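Local coordinates for nitrate transport protein (Xanthomonas axonopodis pv. citri, PDB 3KSX) that probably serves as the periplasmic binding protein of an alkanesulfonate uptake system and can hold the sulfonate buffer MOPS, at residues 87-91 and 287-291; 100-106 and 210-216. One frame throughout, in Å; residues are numbered along the deposited sequence.

Overall arrangement
Both contacts lie in the same domain of a two-domain periplasmic-binding-protein fold, their centres about 10 Å apart, and helices 88-95 and 281-296, which form interaction 1, both pack on the strands of interaction 2. Along the chain, interaction 2 is nested inside the loop that interaction 1 closes. Helix 88-95 leads into strand 100-106, one of the two outermost strands of a five-stranded mixed sheet; strand 212-217 returns beside it after the chain has built the other sheet, and helix 281-296 then packs against helix 88-95. The two contacts touch where Q287 meets Y102 and F213. Interaction 1 joins late helix to early helix near the bound MOPS, while interaction 2 forms one edge of that sheet.

Interaction 1. Residues 87-91 and 287-291; sequences DIPPL and QQATA
Q287 reaches across to D87 with the amide of its side chain. With CG anti to the backbone N (chi1 -176°) and a bend at chi2, the chain brings NE2 to the carbonyl O of D87, 2.8 Å away, in a nearly straight bond (171°) lying in the amide plane. The same NE2 lies 3.3 Å from CG of L91, so glutamine suits the place: a neutral amide satisfies a backbone carbonyl while running against a leucine. Its OE1 accepts from a water that also donates to OD2 of D87 at 2.6 Å. One turn on, T290 uses both branches. OG1 is hydrogen-bonded to that water over 2.7 Å and also to A286 O within its own helix, while CG2 turns to the hydrocarbon side, 3.6 Å from CD1 of L91 and in tight contact with CD1 of I88, whose side chain is about 6 Å from the bound MOPS at the nearest atoms. The small A291 follows, its CB packing 3.8 Å from CD2 of L91. Around this buried joint, N144 of helix 141-152 touches D87, I88 and T290, Y102 of strand 100-106 bonds through OH to Q287 NE2, and F213 of strand 212-217 borders D87 and Q287.

Interaction 2. Residues 100-106 and 210-216; sequences LLYVGWV and TGGFFLS
Y102 turns the edge of its ring onto the face of F213, with the planes at 88° and the centroids 5.0 Å apart: a T-shaped pair between neighbouring antiparallel strands. The contact is made by CD2 of Y102, 3.6 Å from CG of F213. Over one face of the Y102 ring lies CD1 of L215, a CH-pi contact 4.1 Å from the centroid, so the tyrosine is bordered by a methyl on that face and by phenylalanine at its rim. L215 CD1 also meets CD1 of L100. On the same side of the sheet, W105 meets F213 obliquely through CD1. Having CG anti to the backbone N (chi1 165°) carries the indole toward T210, whose carbonyl O accepts from NE1 at 2.9 Å, almost in the ring plane; tryptophan thus supplies both an apolar surface and a donor for a loop carbonyl.

On the other face, CG2 of V106 comes to the edge of the F214 ring, 3.9 Å from CD1. V103 and G104 both stand opposite F214 in a classic beta bulge: V103 N gives F214 O a nearly straight bond (176°), whereas G104 N adds only a weak one. G211 suits its place twice over: a CB would run into V106 O of the partner strand, and its backbone angles would jam a CB against the carbonyl O of T210.

The contact combines cross-strand backbone hydrogen bonds with an aromatic cluster of Y102, W105 and F213 on one face, while the backbones of F213 and L215 bond onward to A85 and G83 of strand 82-86. That cluster is mainly apolar, and its polar atoms have specific partners: Y102 OH is hydrogen-bonded to Q94, and W105 NE1 is satisfied by T210 O.

Interaction 1. Residues 87-91 and 287-291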
loop_
_atom_site.group_PDB
_atom_site.type_symbol
_atom_site.label_atom_id
_atom_site.label_comp_id
_atom_site.label_asym_id
_atom_site.label_seq_id
_atom_site.Cartn_x
_atom_site.Cartn_y
_atom_site.Cartn_z
ATOM N N ASP A 87 -5.505 1.107 -0.980
ATOM C CA ASP A 87 -6.907 1.130 -1.328
ATOM C C ASP A 87 -7.099 1.802 -2.720
ATOM O O ASP A 87 -7.983 1.451 -3.527
ATOM C CB ASP A 87 -7.686 1.865 -0.259
ATOM C CG ASP A 87 -7.287 3.293 -0.034
ATOM O OD1 ASP A 87 -6.113 3.732 -0.152
ATOM O OD2 ASP A 87 -8.205 4.068 0.407
ATOM N N ILE A 88 -6.202 2.724 -3.057
ATOM C CA ILE A 88 -6.310 3.488 -4.338
ATOM C C ILE A 88 -5.886 2.800 -5.631
ATOM O O ILE A 88 -6.588 3.009 -6.692
ATOM C CB ILE A 88 -5.622 4.918 -4.236
ATOM C CG1 ILE A 88 -6.053 5.652 -2.940
ATOM C CG2 ILE A 88 -5.796 5.774 -5.550
ATOM C CD1 ILE A 88 -7.626 5.769 -2.790
ATOM N N PRO A 89 -4.800 1.982 -5.591
ATOM C CA PRO A 89 -4.372 1.360 -6.866
ATOM C C PRO A 89 -5.490 0.584 -7.620
ATOM O O PRO A 89 -5.679 0.809 -8.846
ATOM C CB PRO A 89 -3.214 0.477 -6.478
ATOM C CG PRO A 89 -2.522 1.309 -5.291
ATOM C CD PRO A 89 -3.787 1.793 -4.531
ATOM N N PRO A 90 -6.275 -0.250 -6.912
ATOM C CA PRO A 90 -7.311 -0.956 -7.628
ATOM C C PRO A 90 -8.389 -0.077 -8.218
ATOM O O PRO A 90 -8.980 -0.457 -9.221
ATOM C CB PRO A 90 -7.900 -1.948 -6.615
ATOM C CG PRO A 90 -7.392 -1.513 -5.257
ATOM C CD PRO A 90 -6.135 -0.688 -5.507
ATOM N N LEU A 91 -8.663 1.081 -7.600
ATOM C CA LEU A 91 -9.645 2.021 -8.118
ATOM C C LEU A 91 -9.122 2.556 -9.454
ATOM O O LEU A 91 -9.833 2.656 -10.462
ATOM C CB LEU A 91 -9.854 3.148 -7.090
ATOM C CG LEU A 91 -10.615 2.726 -5.824
ATOM C CD1 LEU A 91 -10.678 3.897 -4.787
ATOM C CD2 LEU A 91 -11.968 2.160 -6.181
ATOM N N GLN A 287 -14.696 1.842 0.463
ATOM C CA GLN A 287 -14.005 1.752 -0.783
ATOM C C GLN A 287 -14.849 2.394 -1.873
ATOM O O GLN A 287 -14.352 3.202 -2.627
ATOM C CB GLN A 287 -13.660 0.281 -1.107
ATOM C CG GLN A 287 -12.798 0.090 -2.432
ATOM C CD GLN A 287 -11.400 0.686 -2.329
ATOM O OE1 GLN A 287 -11.006 1.240 -1.280
ATOM N NE2 GLN A 287 -10.596 0.490 -3.376
ATOM N N GLN A 288 -16.161 2.112 -1.945
ATOM C CA GLN A 288 -16.967 2.861 -2.933
ATOM C C GLN A 288 -17.013 4.393 -2.692
ATOM O O GLN A 288 -17.025 5.222 -3.634
ATOM C CB GLN A 288 -18.413 2.327 -2.832
ATOM C CG GLN A 288 -19.351 2.846 -3.967
ATOM C CD GLN A 288 -18.818 2.587 -5.338
ATOM O OE1 GLN A 288 -18.672 1.420 -5.739
ATOM N NE2 GLN A 288 -18.531 3.662 -6.103
ATOM N N ALA A 289 -17.056 4.805 -1.421
ATOM C CA ALA A 289 -17.055 6.237 -1.087
ATOM C C ALA A 289 -15.766 6.920 -1.607
ATOM O O ALA A 289 -15.832 8.038 -2.154
ATOM C CB ALA A 289 -17.208 6.404 0.403
ATOM N N THR A 290 -14.622 6.214 -1.520
ATOM C CA THR A 290 -13.369 6.744 -2.029
ATOM C C THR A 290 -13.453 6.842 -3.557
ATOM O O THR A 290 -13.092 7.831 -4.092
ATOM C CB THR A 290 -12.203 5.855 -1.595
ATOM O OG1 THR A 290 -12.169 5.797 -0.149
ATOM C CG2 THR A 290 -10.903 6.377 -2.155
ATOM N N ALA A 291 -14.015 5.832 -4.221
ATOM C CA ALA A 291 -14.181 5.847 -5.684
ATOM C C ALA A 291 -15.045 7.099 -6.026
ATOM O O ALA A 291 -14.770 7.829 -6.999
ATOM C CB ALA A 291 -14.932 4.506 -6.085
HETATM O O HOH W 1 -10.764 3.555 0.220
#

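Interaction 2. Residues 100-106 and 210-216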
loop_
_atom_site.group_PDB
_atom_site.type_symbol
_atom_site.label_atom_id
_atom_site.label_comp_id
_atom_site.label_asym_id
_atom_site.label_seq_id
_atom_site.Cartn_x
_atom_site.Cartn_y
_atom_site.Cartn_z
ATOM N N LEU A 100 -10.305 -7.091 -12.179
ATOM C CA LEU A 100 -9.736 -7.679 -10.989
ATOM C C LEU A 100 -10.807 -8.032 -9.988
ATOM O O LEU A 100 -11.932 -7.532 -10.083
ATOM C CB LEU A 100 -8.752 -6.638 -10.407
ATOM C CG LEU A 100 -9.304 -5.237 -10.122
ATOM C CD1 LEU A 100 -9.918 -5.267 -8.705
ATOM C CD2 LEU A 100 -8.065 -4.322 -10.029
ATOM N N LEU A 101 -10.449 -8.851 -8.983
ATOM C CA LEU A 101 -11.287 -9.053 -7.856
ATOM C C LEU A 101 -10.560 -8.561 -6.588
ATOM O O LEU A 101 -9.347 -8.673 -6.527
ATOM C CB LEU A 101 -11.566 -10.577 -7.720
ATOM C CG LEU A 101 -12.517 -11.190 -8.727
ATOM C CD1 LEU A 101 -12.516 -12.729 -8.455
ATOM C CD2 LEU A 101 -13.947 -10.600 -8.643
ATOM N N TYR A 102 -11.314 -8.074 -5.596
ATOM C CA TYR A 102 -10.797 -7.828 -4.232
ATOM C C TYR A 102 -11.043 -9.124 -3.510
ATOM O O TYR A 102 -12.188 -9.512 -3.412
ATOM C CB TYR A 102 -11.652 -6.745 -3.570
ATOM C CG TYR A 102 -11.527 -5.366 -4.169
ATOM C CD1 TYR A 102 -12.225 -5.022 -5.346
ATOM C CD2 TYR A 102 -10.757 -4.402 -3.544
ATOM C CE1 TYR A 102 -12.163 -3.671 -5.893
ATOM C CE2 TYR A 102 -10.678 -3.094 -4.045
ATOM C CZ TYR A 102 -11.335 -2.741 -5.229
ATOM O OH TYR A 102 -11.266 -1.415 -5.715
ATOM N N VAL A 103 -10.018 -9.766 -2.927
ATOM C CA VAL A 103 -10.204 -11.095 -2.363
ATOM C C VAL A 103 -9.810 -11.056 -0.851
ATOM O O VAL A 103 -9.981 -12.021 -0.088
ATOM C CB VAL A 103 -9.369 -12.179 -3.170
ATOM C CG1 VAL A 103 -9.817 -12.183 -4.674
ATOM C CG2 VAL A 103 -7.788 -11.860 -3.037
ATOM N N GLY A 104 -9.268 -9.938 -0.417
ATOM C CA GLY A 104 -8.882 -9.821 0.968
ATOM C C GLY A 104 -8.633 -8.392 1.374
ATOM O O GLY A 104 -8.390 -7.529 0.511
ATOM N N TRP A 105 -8.761 -8.130 2.677
ATOM C CA TRP A 105 -8.674 -6.733 3.189
ATOM C C TRP A 105 -7.656 -6.629 4.300
ATOM O O TRP A 105 -7.620 -7.531 5.161
ATOM C CB TRP A 105 -10.068 -6.210 3.630
ATOM C CG TRP A 105 -10.021 -4.943 4.487
ATOM C CD1 TRP A 105 -9.593 -3.730 4.116
ATOM C CD2 TRP A 105 -10.298 -4.851 5.898
ATOM N NE1 TRP A 105 -9.678 -2.820 5.178
ATOM C CE2 TRP A 105 -10.075 -3.503 6.288
ATOM C CE3 TRP A 105 -10.735 -5.773 6.848
ATOM C CZ2 TRP A 105 -10.268 -3.046 7.611
ATOM C CZ3 TRP A 105 -10.854 -5.359 8.159
ATOM C CH2 TRP A 105 -10.636 -3.987 8.530
ATOM N N VAL A 106 -6.859 -5.546 4.266
ATOM C CA VAL A 106 -5.721 -5.340 5.130
ATOM C C VAL A 106 -6.101 -4.071 5.915
ATOM O O VAL A 106 -6.292 -3.008 5.319
ATOM C CB VAL A 106 -4.435 -4.981 4.290
ATOM C CG1 VAL A 106 -3.287 -4.707 5.240
ATOM C CG2 VAL A 106 -4.044 -6.134 3.305
ATOM N N THR A 210 -9.261 3.503 4.688
ATOM C CA THR A 210 -9.790 2.183 4.486
ATOM C C THR A 210 -8.856 1.053 4.804
ATOM O O THR A 210 -9.256 0.009 5.371
ATOM C CB THR A 210 -10.315 2.032 3.035
ATOM O OG1 THR A 210 -11.291 3.042 2.776
ATOM C CG2 THR A 210 -10.983 0.630 2.810
ATOM N N GLY A 211 -7.609 1.230 4.404
ATOM C CA GLY A 211 -6.560 0.212 4.532
ATOM C C GLY A 211 -6.156 -0.203 3.114
ATOM O O GLY A 211 -5.997 0.639 2.191
ATOM N N GLY A 212 -5.935 -1.485 2.939
ATOM C CA GLY A 212 -5.435 -1.921 1.623
ATOM C C GLY A 212 -6.127 -3.246 1.271
ATOM O O GLY A 212 -6.999 -3.735 2.023
ATOM N N PHE A 213 -5.666 -3.877 0.181
ATOM C CA PHE A 213 -6.387 -5.031 -0.338
ATOM C C PHE A 213 -5.435 -6.069 -0.898
ATOM O O PHE A 213 -4.318 -5.686 -1.302
ATOM C CB PHE A 213 -7.417 -4.559 -1.397
ATOM C CG PHE A 213 -8.503 -3.695 -0.833
ATOM C CD1 PHE A 213 -9.477 -4.267 -0.015
ATOM C CD2 PHE A 213 -8.519 -2.334 -1.016
ATOM C CE1 PHE A 213 -10.473 -3.502 0.520
ATOM C CE2 PHE A 213 -9.515 -1.540 -0.449
ATOM C CZ PHE A 213 -10.491 -2.151 0.354
ATOM N N PHE A 214 -5.835 -7.348 -0.868
ATOM C CA PHE A 214 -5.301 -8.343 -1.793
ATOM C C PHE A 214 -6.196 -8.414 -3.049
ATOM O O PHE A 214 -7.415 -8.469 -2.905
ATOM C CB PHE A 214 -5.105 -9.664 -1.072
ATOM C CG PHE A 214 -3.769 -9.740 -0.457
ATOM C CD1 PHE A 214 -3.521 -9.092 0.779
ATOM C CD2 PHE A 214 -2.699 -10.305 -1.163
ATOM C CE1 PHE A 214 -2.181 -9.088 1.349
ATOM C CE2 PHE A 214 -1.427 -10.328 -0.633
ATOM C CZ PHE A 214 -1.150 -9.702 0.613
ATOM N N LEU A 215 -5.594 -8.253 -4.236
ATOM C CA LEU A 215 -6.234 -8.249 -5.562
ATOM C C LEU A 215 -5.874 -9.566 -6.282
ATOM O O LEU A 215 -4.780 -10.110 -6.159
ATOM C CB LEU A 215 -5.851 -7.025 -6.440
ATOM C CG LEU A 215 -6.319 -5.622 -5.945
ATOM C CD1 LEU A 215 -7.740 -5.684 -5.262
ATOM C CD2 LEU A 215 -5.319 -5.060 -4.903
ATOM N N SER A 216 -6.798 -10.063 -7.067
ATOM C CA SER A 216 -6.496 -11.275 -7.825
ATOM C C SER A 216 -7.041 -11.093 -9.221
ATOM O O SER A 216 -7.968 -10.243 -9.483
ATOM C CB SER A 216 -7.196 -12.465 -7.161
ATOM O OG SER A 216 -6.937 -13.701 -7.835
#